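Local coordinates for protein bottromycin amidohydrolase (Streptomyces purpureus, PDB 6I5S) that probably hydrolyses a thiazoline-containing peptide intermediate and acts as the gatekeeper of bottromycin biosynthesis, using a two-zinc amidohydrolase site, at residues V208-Q213 with V234-R239; E228-F233 with R334-E339. All coordinates share one frame; numbering follows the deposited sequence.

How the contacts relate
The centres of contacts 1 and 2 lie about 13 Å apart on the same side of the chain's centre. Along the chain the order is 208-213, 228-233, 234-239, 334-339, so the segments of the two contacts alternate. Residues 228-239 run on without a break from the end of strand 226-228 and serve both contacts. Gly209 O of contact 1 and Glu228 N of contact 2 are 3.0 Å apart, a probable hydrogen bond. Each contact supplies one histidine, His210 and His229, to the same zinc ion. The His210 end of contact 1 lies at the metal; contact 2 packs the loop that bears His229 against helix 316-338.

Contact 1 of 2, residues V208-Q213 with V234-R239. With ZN (zinc ion), chain B.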
loop_
_atom_site.group_PDB
_atom_site.type_symbol
_atom_site.label_atom_id
_atom_site.label_comp_id
_atom_site.label_asym_id
_atom_site.label_seq_id
_atom_site.Cartn_x
_atom_site.Cartn_y
_atom_site.Cartn_z
ATOM N N VAL A 208 12.349 1.193 -8.419
ATOM C CA VAL A 208 11.099 1.891 -8.225
ATOM C C VAL A 208 11.420 3.248 -7.610
ATOM O O VAL A 208 12.555 3.538 -7.268
ATOM C CB VAL A 208 10.107 1.110 -7.333
ATOM C CG1 VAL A 208 9.734 -0.193 -7.972
ATOM C CG2 VAL A 208 10.681 0.873 -5.929
ATOM N N GLY A 209 10.392 4.075 -7.425
ATOM C CA GLY A 209 10.534 5.281 -6.636
ATOM C C GLY A 209 10.197 6.554 -7.402
ATOM O O GLY A 209 9.250 6.590 -8.219
ATOM N N HIS A 210 10.893 7.630 -7.058
ATOM C CA HIS A 210 10.640 8.945 -7.608
ATOM C C HIS A 210 11.391 9.129 -8.905
ATOM O O HIS A 210 12.581 8.862 -8.949
ATOM C CB HIS A 210 11.106 10.048 -6.647
ATOM C CG HIS A 210 10.386 10.062 -5.327
ATOM N ND1 HIS A 210 10.522 11.108 -4.436
ATOM C CD2 HIS A 210 9.543 9.170 -4.748
ATOM C CE1 HIS A 210 9.776 10.854 -3.361
ATOM N NE2 HIS A 210 9.180 9.690 -3.530
ATOM N N VAL A 211 10.733 9.675 -9.935
ATOM C CA VAL A 211 11.476 10.022 -11.149
ATOM C C VAL A 211 12.493 11.078 -10.753
ATOM O O VAL A 211 12.101 12.148 -10.285
ATOM C CB VAL A 211 10.571 10.557 -12.279
ATOM C CG1 VAL A 211 11.386 11.076 -13.481
ATOM C CG2 VAL A 211 9.555 9.470 -12.710
ATOM N N PRO A 212 13.791 10.850 -10.917
ATOM C CA PRO A 212 14.752 11.868 -10.466
ATOM C C PRO A 212 14.664 13.121 -11.300
ATOM O O PRO A 212 14.361 13.090 -12.488
ATOM C CB PRO A 212 16.101 11.178 -10.637
ATOM C CG PRO A 212 15.760 9.706 -10.592
ATOM C CD PRO A 212 14.470 9.588 -11.291
ATOM N N GLN A 213 14.901 14.249 -10.637
ATOM C CA GLN A 213 14.800 15.543 -11.301
ATOM C C GLN A 213 15.697 15.622 -12.526
ATOM O O GLN A 213 15.332 16.277 -13.524
ATOM C CB GLN A 213 15.173 16.649 -10.323
ATOM C CG GLN A 213 14.127 16.914 -9.274
ATOM C CD GLN A 213 14.103 18.358 -8.815
ATOM O OE1 GLN A 213 13.093 18.802 -8.275
ATOM N NE2 GLN A 213 15.210 19.100 -9.020
ATOM N N VAL A 234 4.123 15.501 -12.723
ATOM C CA VAL A 234 4.106 16.760 -11.988
ATOM C C VAL A 234 5.358 16.806 -11.138
ATOM O O VAL A 234 5.945 15.764 -10.839
ATOM C CB VAL A 234 2.835 16.881 -11.109
ATOM C CG1 VAL A 234 1.638 16.763 -11.974
ATOM C CG2 VAL A 234 2.814 15.837 -10.063
ATOM N N PRO A 235 5.771 17.983 -10.715
ATOM C CA PRO A 235 6.969 18.088 -9.898
ATOM C C PRO A 235 6.711 17.671 -8.458
ATOM O O PRO A 235 5.605 17.775 -7.931
ATOM C CB PRO A 235 7.319 19.580 -9.985
ATOM C CG PRO A 235 6.090 20.234 -10.277
ATOM C CD PRO A 235 5.192 19.306 -11.022
ATOM N N ASN A 236 7.771 17.210 -7.812
ATOM C CA ASN A 236 7.729 16.985 -6.374
ATOM C C ASN A 236 7.798 18.345 -5.685
ATOM O O ASN A 236 8.886 18.852 -5.351
ATOM C CB ASN A 236 8.878 16.071 -5.920
ATOM C CG ASN A 236 8.857 15.850 -4.440
ATOM O OD1 ASN A 236 7.995 16.394 -3.713
ATOM N ND2 ASN A 236 9.787 15.042 -3.963
ATOM N N VAL A 237 6.636 18.991 -5.559
ATOM C CA VAL A 237 6.586 20.331 -4.983
ATOM C C VAL A 237 6.939 20.340 -3.505
ATOM O O VAL A 237 7.220 21.400 -2.940
ATOM C CB VAL A 237 5.188 20.957 -5.203
ATOM C CG1 VAL A 237 4.920 21.132 -6.693
ATOM C CG2 VAL A 237 4.085 20.145 -4.564
ATOM N N PHE A 238 7.019 19.168 -2.862
ATOM C CA PHE A 238 7.361 19.162 -1.442
ATOM C C PHE A 238 8.840 19.420 -1.225
ATOM O O PHE A 238 9.229 19.712 -0.093
ATOM C CB PHE A 238 6.855 17.861 -0.795
ATOM C CG PHE A 238 5.401 17.660 -1.039
ATOM C CD1 PHE A 238 4.449 18.446 -0.370
ATOM C CD2 PHE A 238 4.958 16.795 -2.013
ATOM C CE1 PHE A 238 3.097 18.329 -0.656
ATOM C CE2 PHE A 238 3.596 16.672 -2.280
ATOM C CZ PHE A 238 2.674 17.448 -1.616
ATOM N N ARG A 239 9.618 19.475 -2.315
ATOM C CA ARG A 239 11.002 19.963 -2.264
ATOM C C ARG A 239 11.078 21.474 -2.211
ATOM O O ARG A 239 12.170 21.999 -1.989
ATOM C CB ARG A 239 11.809 19.497 -3.471
ATOM C CG ARG A 239 12.017 17.975 -3.517
ATOM C CD ARG A 239 12.385 17.497 -4.899
ATOM N NE ARG A 239 13.554 18.189 -5.416
ATOM C CZ ARG A 239 14.794 17.961 -5.013
ATOM N NH1 ARG A 239 15.040 17.064 -4.068
ATOM N NH2 ARG A 239 15.791 18.646 -5.550
HETATM ZN ZN ZN B . 7.874 9.201 -1.889
HETATM O O HOH W 1 8.899 10.220 -0.307
HETATM O O HOH W 2 6.700 8.962 -0.001
#
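Gln213 OE1 takes a weak hydrogen bond from Arg239 NE at 3.0 Å, with a bent N-H...O angle of 134°. The two side chains extend toward each other from their separate segments. Their amide and guanidinium planes are turned 67° apart, so the groups do not stack. The Gln213 amide nitrogen NE2 sits 3.5 Å from Arg239 NH2, a contact rather than a bond. The stronger partner of Arg239 is Asp187, which forms a salt bridge with NH1.

The second meeting is between His210 and Asn236. His210 ND1 and Asn236 ND2 approach to 4.0 Å, with ring and amide nearly perpendicular. Asp186 joins them: its OD2 is hydrogen-bonded to His210 ND1, and its OD1 takes a weak hydrogen bond from Asn236 ND2. With ND1 held there, His210 turns NE2 to the zinc ion. His229 and the carboxylated lysine Xaa183 bind the same metal, and water 1 lies 2.1 Å from the zinc. Asp186 is thus a second-shell residue, consistent with fixing the turn of the His210 ring. With CG anti to the backbone N (chi1 179°), Asn236 carries its amide toward His210, while OD1 accepts from Phe238 N at 3.1 Å. This is an Asx turn, and it leads into the short 3-10 segment 237-239.

Segment 208-213 lies in the loop between helix 190-203 and helix 217-223, and Val211 rests on Thr227 of strand 226-228. Segment 234-239 lies in the loop between that strand and helix 245-254, with Val237 packed on Ala248 of this helix and on Trp276 of helix 273-280.

Contact 2 of 2, residues E228-F233 with R334-E339; sequences EHLYGF and RALAEE. With ZN (zinc ion), chain B.
Leu230 and Leu336 face each other across well-separated backbones, with their CA atoms 10.1 Å apart. Leu230 lies in a type I' beta turn from Glu228 to Tyr231, closed by a 3.2 Å hydrogen bond from Tyr231 N to Glu228 O. Leu336 lies on helix 316-338. The gap is bridged by side chains alone, and the contact is apolar.

Leu336 carries it with both methyls of its fork. CD1 sits over one face of the Phe233 ring, shifted toward the rim, 4.2 Å from the centroid and 15° off the ring normal, a CH-pi contact. The same methyl meets Leu230 CD2 at 3.8 Å, where the two leucine chains run antiparallel past one another. CD2 reaches the far end of the ring, 3.8 Å from Phe233 CZ. Leu336 CG stands anti to its carbonyl carbon (chi1 -79°), which sends the fork out from the helix toward Leu230 and Phe233.

The turn follows strand 226-228 and holds His229 at its second position. A metal histidine just after a strand is consistent with the barrel of the amidohydrolase superfamily, whose ligands lie at the strand ends. His229 NE2 binds zinc at 2.2 Å, and its ND1 is hydrogen-bonded to Thr272 OG1. Just before it, Glu228 OE1 forms a hydrogen bond with His94 ND1, and OE2 a salt bridge with Arg115 NH1.

With Leu336 cut back to an alanine, the Phe233 face and Leu230 CD2 would probably lose their methyl partners, opening a gap between turn and helix. Leu230 also touches Val269 of strand 268-270, while Leu336 rests against Ala264. At the ring's edge, Leu230 O lies in the plane of Phe233.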
loop_
_atom_site.group_PDB
_atom_site.type_symbol
_atom_site.label_atom_id
_atom_site.label_comp_id
_atom_site.label_asym_id
_atom_site.label_seq_id
_atom_site.Cartn_x
_atom_site.Cartn_y
_atom_site.Cartn_z
ATOM N N GLU A 228 6.264 6.555 -8.550
ATOM C CA GLU A 228 5.381 6.869 -7.438
ATOM C C GLU A 228 4.967 8.343 -7.453
ATOM O O GLU A 228 5.740 9.238 -7.827
ATOM C CB GLU A 228 6.051 6.560 -6.087
ATOM C CG GLU A 228 6.804 5.188 -6.047
ATOM C CD GLU A 228 5.854 4.059 -6.260
ATOM O OE1 GLU A 228 4.885 3.992 -5.469
ATOM O OE2 GLU A 228 6.040 3.265 -7.206
ATOM N N HIS A 229 3.766 8.566 -6.954
ATOM C CA HIS A 229 3.221 9.886 -6.603
ATOM C C HIS A 229 2.924 10.757 -7.810
ATOM O O HIS A 229 2.600 11.945 -7.627
ATOM C CB HIS A 229 4.173 10.671 -5.678
ATOM C CG HIS A 229 4.749 9.900 -4.543
ATOM N ND1 HIS A 229 3.982 9.280 -3.580
ATOM C CD2 HIS A 229 6.050 9.689 -4.182
ATOM C CE1 HIS A 229 4.780 8.692 -2.700
ATOM N NE2 HIS A 229 6.031 8.936 -3.037
ATOM N N LEU A 230 2.959 10.215 -9.029
ATOM C CA LEU A 230 2.886 10.986 -10.275
ATOM C C LEU A 230 4.073 11.938 -10.455
ATOM O O LEU A 230 4.062 12.763 -11.381
ATOM C CB LEU A 230 1.540 11.756 -10.370
ATOM C CG LEU A 230 0.285 10.884 -10.362
ATOM C CD1 LEU A 230 -0.964 11.772 -10.424
ATOM C CD2 LEU A 230 0.309 9.929 -11.535
ATOM N N TYR A 231 5.141 11.829 -9.647
ATOM C CA TYR A 231 6.265 12.708 -9.881
ATOM C C TYR A 231 6.829 12.392 -11.254
ATOM O O TYR A 231 6.762 11.249 -11.723
ATOM C CB TYR A 231 7.333 12.573 -8.820
ATOM C CG TYR A 231 6.902 12.976 -7.424
ATOM C CD1 TYR A 231 5.832 13.824 -7.200
ATOM C CD2 TYR A 231 7.560 12.483 -6.315
ATOM C CE1 TYR A 231 5.473 14.149 -5.909
ATOM C CE2 TYR A 231 7.211 12.817 -5.056
ATOM C CZ TYR A 231 6.181 13.663 -4.850
ATOM O OH TYR A 231 5.812 13.970 -3.541
ATOM N N GLY A 232 7.308 13.427 -11.917
ATOM C CA GLY A 232 7.653 13.288 -13.330
ATOM C C GLY A 232 6.575 13.838 -14.235
ATOM O O GLY A 232 6.837 14.644 -15.116
ATOM N N PHE A 233 5.338 13.388 -14.031
ATOM C CA PHE A 233 4.199 14.054 -14.672
ATOM C C PHE A 233 3.943 15.416 -14.033
ATOM O O PHE A 233 3.536 16.374 -14.711
ATOM C CB PHE A 233 2.952 13.177 -14.568
ATOM C CG PHE A 233 3.076 11.858 -15.303
ATOM C CD1 PHE A 233 2.939 11.814 -16.692
ATOM C CD2 PHE A 233 3.407 10.711 -14.625
ATOM C CE1 PHE A 233 3.101 10.620 -17.369
ATOM C CE2 PHE A 233 3.566 9.513 -15.285
ATOM C CZ PHE A 233 3.394 9.473 -16.669
ATOM N N ARG A 334 -6.579 8.729 -13.890
ATOM C CA ARG A 334 -7.566 8.054 -14.743
ATOM C C ARG A 334 -7.155 8.108 -16.201
ATOM O O ARG A 334 -7.264 7.115 -16.935
ATOM C CB ARG A 334 -8.965 8.659 -14.597
ATOM C CG ARG A 334 -10.004 7.941 -15.524
ATOM C CD ARG A 334 -11.400 8.473 -15.391
ATOM N NE ARG A 334 -11.484 9.897 -15.691
ATOM C CZ ARG A 334 -12.623 10.562 -15.843
ATOM N NH1 ARG A 334 -13.789 9.930 -15.747
ATOM N NH2 ARG A 334 -12.592 11.861 -16.100
ATOM N N ALA A 335 -6.664 9.260 -16.641
ATOM C CA ALA A 335 -6.285 9.407 -18.038
ATOM C C ALA A 335 -5.109 8.498 -18.378
ATOM O O ALA A 335 -5.041 7.934 -19.480
ATOM C CB ALA A 335 -5.932 10.878 -18.327
ATOM N N LEU A 336 -4.185 8.334 -17.433
ATOM C CA LEU A 336 -3.083 7.392 -17.622
ATOM C C LEU A 336 -3.598 5.958 -17.793
ATOM O O LEU A 336 -3.151 5.219 -18.688
ATOM C CB LEU A 336 -2.118 7.514 -16.437
ATOM C CG LEU A 336 -1.158 8.695 -16.459
ATOM C CD1 LEU A 336 -0.480 8.922 -15.091
ATOM C CD2 LEU A 336 -0.111 8.452 -17.535
ATOM N N ALA A 337 -4.553 5.548 -16.941
ATOM C CA ALA A 337 -5.132 4.216 -17.066
ATOM C C ALA A 337 -5.787 4.031 -18.426
ATOM O O ALA A 337 -5.627 2.990 -19.073
ATOM C CB ALA A 337 -6.130 3.985 -15.954
ATOM N N GLU A 338 -6.482 5.063 -18.909
ATOM C CA GLU A 338 -7.112 4.986 -20.225
ATOM C C GLU A 338 -6.087 4.902 -21.340
ATOM O O GLU A 338 -6.376 4.338 -22.395
ATOM C CB GLU A 338 -8.041 6.190 -20.441
ATOM C CG GLU A 338 -9.377 6.050 -19.712
ATOM C CD GLU A 338 -10.131 7.368 -19.567
ATOM O OE1 GLU A 338 -9.678 8.390 -20.124
ATOM O OE2 GLU A 338 -11.177 7.378 -18.878
ATOM N N GLU A 339 -4.878 5.424 -21.135
ATOM C CA GLU A 339 -3.808 5.243 -22.133
ATOM C C GLU A 339 -3.095 3.902 -21.987
ATOM O O GLU A 339 -2.206 3.608 -22.784
ATOM C CB GLU A 339 -2.769 6.367 -22.047
ATOM C CG GLU A 339 -3.294 7.742 -22.381
ATOM C CD GLU A 339 -3.609 7.889 -23.838
ATOM O OE1 GLU A 339 -3.042 7.125 -24.654
ATOM O OE2 GLU A 339 -4.415 8.774 -24.170
HETATM ZN ZN ZN B . 7.874 9.201 -1.889
HETATM O O HOH W 1 8.899 10.220 -0.307
HETATM O O HOH W 2 6.700 8.962 -0.001
#